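Local atomic coordinates of O-methyltransferase, SAM-dependent (Legionella pneumophila subsp. pneumophila, PDB entry 3R3H), a protein that probably transfers a methyl group from S-adenosylmethionine to a hydroxyl oxygen of an acceptor substrate. Residues H135-I140 / L157-P162; G164-D169 / F215-I220. All coordinates share one frame; numbering follows the deposited sequence.

In the fold
Interactions 1 and 2 sit side by side in the mixed sheet, their centres about 9 Å apart, and strand 164-169 joins them. It runs parallel to strand 137-143, with Leu165 N 2.8 Å from Asp138 O and Ala167 N 2.8 Å from Ile140 O, both probable hydrogen bonds. Its other neighbour is the antiparallel strand 214-219. Interaction 1 closes the end of helix 149-159 against the beginning of strand 137-143, and Pro162 O reaches Pro219 CG of interaction 2 at 3.3 Å. Strands 137-143 and 164-169 then run to the opposite end of the sheet, where the carboxylates of Asp143 and Asp169 come close; related methyltransferases bind cofactor and substrate at this end.

Interaction 1 (H135-I140 / L157-P162); sequences HQFDFI and LKLVTP
Lys158 touches His135 through its backbone: its carbonyl O lies at the edge of the imidazole, near the ring plane, 3.2 Å from His135 CD2. Next, the Leu159 carbonyl at the helix end is gripped by two consecutive amides. Phe137 N comes to Leu159 O nearly straight (3.0 Å, N-H...O 170°), whereas Gln136 N approaches the same oxygen from above the carbonyl plane at 3.2 Å. The Leu159 side chain runs alongside Phe137 and points the same way; Leu159 CB meets the edge of the phenyl ring in its plane, 4.0 Å from Phe137 CD2. Both chains then pack on Leu65 of strand 63-68. Val160, where the chain leaves the helix, lays its carbonyl O over one face of the His135 ring. Ile140 CD1, at the end of an extended side chain (chi2 178°), reaches from strand 137-143, beyond the corner at Asp138, to 3.8 Å from Val160 CB. At Thr161 the backbone N donates to Phe137 O at 2.7 Å and OG1 adds a weak bond to the same oxygen, while the Asp138 carboxylate lies nearby without bonding to OG1. Pro162 finishes the segment, crossing His135 at about a right angle with CG 3.9 Å from His135 ND1. One parallel bridge, Phe137 with Val160, thus ties the helix exit to the strand start within the beta-alpha-beta crossover from 137-143 to 164-169 of a Rossmann-like methyltransferase.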
loop_
_atom_site.group_PDB
_atom_site.type_symbol
_atom_site.label_atom_id
_atom_site.label_comp_id
_atom_site.label_asym_id
_atom_site.label_seq_id
_atom_site.Cartn_x
_atom_site.Cartn_y
_atom_site.Cartn_z
ATOM N N HIS A 135 18.435 15.691 -1.701
ATOM C CA HIS A 135 17.738 14.684 -0.910
ATOM C C HIS A 135 17.139 15.221 0.379
ATOM O O HIS A 135 17.700 15.080 1.459
ATOM C CB HIS A 135 18.671 13.496 -0.694
ATOM C CG HIS A 135 19.184 12.918 -1.983
ATOM N ND1 HIS A 135 20.036 11.835 -2.040
ATOM C CD2 HIS A 135 18.967 13.291 -3.268
ATOM C CE1 HIS A 135 20.320 11.567 -3.304
ATOM N NE2 HIS A 135 19.685 12.437 -4.070
ATOM N N GLN A 136 15.964 15.827 0.219
ATOM C CA GLN A 136 15.198 16.480 1.288
ATOM C C GLN A 136 13.958 15.773 1.814
ATOM O O GLN A 136 13.679 15.789 3.011
ATOM C CB GLN A 136 14.702 17.836 0.815
ATOM C CG GLN A 136 15.693 18.945 0.776
ATOM C CD GLN A 136 15.031 20.213 0.282
ATOM O OE1 GLN A 136 14.716 20.341 -0.906
ATOM N NE2 GLN A 136 14.788 21.152 1.196
ATOM N N PHE A 137 13.193 15.193 0.908
ATOM C CA PHE A 137 11.955 14.554 1.293
ATOM C C PHE A 137 11.979 13.047 1.412
ATOM O O PHE A 137 12.471 12.341 0.539
ATOM C CB PHE A 137 10.859 15.002 0.330
ATOM C CG PHE A 137 10.725 16.498 0.245
ATOM C CD1 PHE A 137 10.119 17.212 1.275
ATOM C CD2 PHE A 137 11.261 17.199 -0.837
ATOM C CE1 PHE A 137 10.048 18.597 1.240
ATOM C CE2 PHE A 137 11.202 18.579 -0.893
ATOM C CZ PHE A 137 10.592 19.289 0.152
ATOM N N ASP A 138 11.432 12.571 2.522
ATOM C CA ASP A 138 11.348 11.153 2.822
ATOM C C ASP A 138 10.119 10.593 2.128
ATOM O O ASP A 138 10.033 9.399 1.858
ATOM C CB ASP A 138 11.228 10.961 4.335
ATOM C CG ASP A 138 12.449 11.465 5.081
ATOM O OD1 ASP A 138 13.438 10.693 5.153
ATOM O OD2 ASP A 138 12.429 12.625 5.570
ATOM N N PHE A 139 9.156 11.465 1.854
ATOM C CA PHE A 139 7.935 11.055 1.177
ATOM C C PHE A 139 7.436 12.191 0.281
ATOM O O PHE A 139 7.277 13.330 0.720
ATOM C CB PHE A 139 6.848 10.658 2.186
ATOM C CG PHE A 139 5.537 10.289 1.545
ATOM C CD1 PHE A 139 5.426 9.156 0.755
ATOM C CD2 PHE A 139 4.427 11.113 1.679
ATOM C CE1 PHE A 139 4.225 8.849 0.099
ATOM C CE2 PHE A 139 3.219 10.820 1.030
ATOM C CZ PHE A 139 3.121 9.682 0.234
ATOM N N ILE A 140 7.216 11.873 -0.988
ATOM C CA ILE A 140 6.735 12.840 -1.958
ATOM C C ILE A 140 5.460 12.277 -2.589
ATOM O O ILE A 140 5.406 11.104 -2.948
ATOM C CB ILE A 140 7.808 13.091 -3.036
ATOM C CG1 ILE A 140 9.083 13.614 -2.364
ATOM C CG2 ILE A 140 7.296 14.080 -4.075
ATOM C CD1 ILE A 140 10.228 13.854 -3.302
ATOM N N LEU A 157 12.601 12.579 -8.193
ATOM C CA LEU A 157 13.704 11.634 -8.065
ATOM C C LEU A 157 14.942 12.321 -7.495
ATOM O O LEU A 157 15.776 11.681 -6.855
ATOM C CB LEU A 157 14.038 11.009 -9.425
ATOM C CG LEU A 157 13.013 10.023 -9.994
ATOM C CD1 LEU A 157 13.407 9.645 -11.400
ATOM C CD2 LEU A 157 12.913 8.796 -9.109
ATOM N N LYS A 158 15.058 13.621 -7.728
ATOM C CA LYS A 158 16.190 14.369 -7.209
ATOM C C LYS A 158 15.878 14.818 -5.780
ATOM O O LYS A 158 16.765 14.837 -4.928
ATOM C CB LYS A 158 16.469 15.585 -8.096
ATOM C CG LYS A 158 16.388 15.282 -9.584
ATOM C CD LYS A 158 17.532 15.929 -10.368
ATOM C CE LYS A 158 17.248 17.370 -10.763
ATOM N NZ LYS A 158 16.248 17.485 -11.871
ATOM N N LEU A 159 14.607 15.139 -5.530
ATOM C CA LEU A 159 14.149 15.618 -4.230
ATOM C C LEU A 159 13.942 14.568 -3.149
ATOM O O LEU A 159 13.852 14.899 -1.963
ATOM C CB LEU A 159 12.847 16.404 -4.391
ATOM C CG LEU A 159 12.921 17.813 -4.987
ATOM C CD1 LEU A 159 11.537 18.403 -5.072
ATOM C CD2 LEU A 159 13.819 18.700 -4.130
ATOM N N VAL A 160 13.874 13.306 -3.537
ATOM C CA VAL A 160 13.635 12.259 -2.555
ATOM C C VAL A 160 14.868 11.692 -1.842
ATOM O O VAL A 160 15.994 11.726 -2.348
ATOM C CB VAL A 160 12.852 11.088 -3.201
ATOM C CG1 VAL A 160 13.807 10.158 -3.905
ATOM C CG2 VAL A 160 12.035 10.341 -2.158
ATOM N N THR A 161 14.612 11.179 -0.648
ATOM C CA THR A 161 15.603 10.552 0.212
ATOM C C THR A 161 15.863 9.146 -0.340
ATOM O O THR A 161 14.977 8.546 -0.956
ATOM C CB THR A 161 15.040 10.481 1.645
ATOM O OG1 THR A 161 15.242 11.746 2.275
ATOM C CG2 THR A 161 15.689 9.376 2.464
ATOM N N PRO A 162 17.087 8.613 -0.157
ATOM C CA PRO A 162 17.434 7.270 -0.647
ATOM C C PRO A 162 16.445 6.214 -0.160
ATOM O O PRO A 162 16.002 5.336 -0.914
ATOM C CB PRO A 162 18.828 7.058 -0.082
ATOM C CG PRO A 162 19.395 8.449 -0.120
ATOM C CD PRO A 162 18.265 9.269 0.439
#

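Interaction 2 (G164-D169 / F215-I220); sequences GLIAID and FLVQPI
The phenyl ring of Phe215 presents neither face nor edge to Ile168: it turns away from 164-169, and the two side chains meet through their CB atoms, 4.4 Å apart. The Phe215 side chain packs on Val205 and Ile171, with Ser20 of the second subunit also packing on this residue. The other flat group, the Gln218 amide, lies beyond the carbon that does the touching, for Gln218 CG comes to 3.4 Å from Gly164 O, while NE2 makes a weak hydrogen bond to Lys163 O. Pro219 brings its CD toward the same glycine oxygen. Between these ends the backbones pair antiparallel. Ile166 and Val217 exchange two hydrogen bonds, Ile166 N to Val217 O at 3.1 Å and Val217 N to Ile166 O at 3.0 Å. Ile168 and Phe215 form a second such pair, in which both donors lie in the carbonyl planes. The non-hydrogen-bonded pair Ala167 and Leu216 sits between them, with Ala167 CA 3.2 Å from Phe215 O in a CA-H...O contact. On the face of Ile166 and Val217, Ile166 CB is 3.7 Å from Val217 CG2, and Ile166 continues onto Ala156 and Leu157 of helix 149-159. On the face of Ala167, Leu216 CD2 touches both Ala167 CB and Leu165 CD2, each at 3.9 Å, from directions about a right angle apart. With Leu165 CG swung away from the backbone N (chi1 180°) and chi2 at 77°, CD1 comes over Val217 O. Phe51 and Met54 of the second subunit cover Leu216 and Leu165 respectively. The pairing inserts the last, antiparallel strand between 164-169 and 203-208, giving the strand order 3-2-1-4-5-7-6 of class I S-adenosylmethionine-dependent methyltransferases.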
loop_
_atom_site.group_PDB
_atom_site.type_symbol
_atom_site.label_atom_id
_atom_site.label_comp_id
_atom_site.label_asym_id
_atom_site.label_seq_id
_atom_site.Cartn_x
_atom_site.Cartn_y
_atom_site.Cartn_z
ATOM N N GLY A 164 13.634 7.201 1.057
ATOM C CA GLY A 164 12.345 7.839 0.864
ATOM C C GLY A 164 11.472 7.177 -0.184
ATOM O O GLY A 164 11.932 6.316 -0.922
ATOM N N LEU A 165 10.214 7.595 -0.260
ATOM C CA LEU A 165 9.267 7.024 -1.210
ATOM C C LEU A 165 8.503 8.096 -1.980
ATOM O O LEU A 165 8.325 9.194 -1.490
ATOM C CB LEU A 165 8.260 6.141 -0.469
ATOM C CG LEU A 165 7.185 5.464 -1.322
ATOM C CD1 LEU A 165 7.794 4.274 -2.052
ATOM C CD2 LEU A 165 6.057 5.000 -0.438
ATOM N N ILE A 166 8.057 7.759 -3.191
ATOM C CA ILE A 166 7.283 8.665 -4.043
ATOM C C ILE A 166 5.982 7.981 -4.469
ATOM O O ILE A 166 5.983 6.823 -4.881
ATOM C CB ILE A 166 8.048 9.063 -5.334
ATOM C CG1 ILE A 166 9.374 9.740 -4.977
ATOM C CG2 ILE A 166 7.192 9.998 -6.177
ATOM C CD1 ILE A 166 10.316 9.901 -6.152
ATOM N N ALA A 167 4.873 8.708 -4.358
ATOM C CA ALA A 167 3.556 8.205 -4.734
ATOM C C ALA A 167 3.043 9.123 -5.830
ATOM O O ALA A 167 3.183 10.349 -5.727
ATOM C CB ALA A 167 2.614 8.235 -3.537
ATOM N N ILE A 168 2.481 8.533 -6.884
ATOM C CA ILE A 168 1.953 9.305 -8.000
ATOM C C ILE A 168 0.520 8.855 -8.250
ATOM O O ILE A 168 0.260 7.662 -8.406
ATOM C CB ILE A 168 2.790 9.108 -9.282
ATOM C CG1 ILE A 168 4.242 9.533 -9.062
ATOM C CG2 ILE A 168 2.244 9.977 -10.378
ATOM C CD1 ILE A 168 5.152 8.440 -8.550
ATOM N N ASP A 169 -0.406 9.808 -8.284
ATOM C CA ASP A 169 -1.817 9.482 -8.467
ATOM C C ASP A 169 -2.297 9.502 -9.921
ATOM O O ASP A 169 -1.615 10.031 -10.807
ATOM C CB ASP A 169 -2.672 10.441 -7.634
ATOM C CG ASP A 169 -4.037 9.864 -7.283
ATOM O OD1 ASP A 169 -4.941 10.664 -6.944
ATOM O OD2 ASP A 169 -4.208 8.612 -7.330
ATOM N N PHE A 215 1.013 4.709 -8.005
ATOM C CA PHE A 215 2.333 4.140 -8.220
ATOM C C PHE A 215 3.237 4.454 -7.039
ATOM O O PHE A 215 3.312 5.599 -6.600
ATOM C CB PHE A 215 2.957 4.754 -9.476
ATOM C CG PHE A 215 3.232 3.771 -10.594
ATOM C CD1 PHE A 215 3.793 2.518 -10.339
ATOM C CD2 PHE A 215 3.005 4.139 -11.921
ATOM C CE1 PHE A 215 4.131 1.650 -11.387
ATOM C CE2 PHE A 215 3.337 3.284 -12.974
ATOM C CZ PHE A 215 3.902 2.036 -12.707
ATOM N N LEU A 216 3.917 3.440 -6.521
ATOM C CA LEU A 216 4.854 3.648 -5.419
ATOM C C LEU A 216 6.248 3.329 -5.948
ATOM O O LEU A 216 6.536 2.178 -6.298
ATOM C CB LEU A 216 4.537 2.723 -4.244
ATOM C CG LEU A 216 3.209 2.954 -3.531
ATOM C CD1 LEU A 216 3.078 1.970 -2.388
ATOM C CD2 LEU A 216 3.147 4.380 -3.013
ATOM N N VAL A 217 7.113 4.331 -6.036
ATOM C CA VAL A 217 8.454 4.085 -6.538
ATOM C C VAL A 217 9.476 4.464 -5.485
ATOM O O VAL A 217 9.290 5.428 -4.748
ATOM C CB VAL A 217 8.745 4.888 -7.831
ATOM C CG1 VAL A 217 7.526 4.885 -8.754
ATOM C CG2 VAL A 217 9.169 6.297 -7.487
ATOM N N GLN A 218 10.556 3.698 -5.413
ATOM C CA GLN A 218 11.605 3.967 -4.442
ATOM C C GLN A 218 12.978 3.789 -5.079
ATOM O O GLN A 218 13.249 2.774 -5.718
ATOM C CB GLN A 218 11.466 3.020 -3.260
ATOM C CG GLN A 218 12.512 3.210 -2.194
ATOM C CD GLN A 218 12.404 2.169 -1.110
ATOM O OE1 GLN A 218 12.643 0.977 -1.348
ATOM N NE2 GLN A 218 12.040 2.605 0.094
ATOM N N PRO A 219 13.866 4.781 -4.927
ATOM C CA PRO A 219 15.187 4.615 -5.532
ATOM C C PRO A 219 15.939 3.382 -4.996
ATOM O O PRO A 219 15.775 2.993 -3.836
ATOM C CB PRO A 219 15.879 5.941 -5.202
ATOM C CG PRO A 219 15.232 6.367 -3.924
ATOM C CD PRO A 219 13.780 6.054 -4.190
ATOM N N ILE A 220 16.755 2.776 -5.859
ATOM C CA ILE A 220 17.547 1.593 -5.519
ATOM C C ILE A 220 18.950 2.009 -5.093
ATOM O O ILE A 220 19.525 1.335 -4.212
ATOM C CB ILE A 220 17.658 0.639 -6.726
ATOM C CG1 ILE A 220 18.305 1.374 -7.895
ATOM C CG2 ILE A 220 16.280 0.171 -7.154
ATOM C CD1 ILE A 220 18.564 0.506 -9.095
#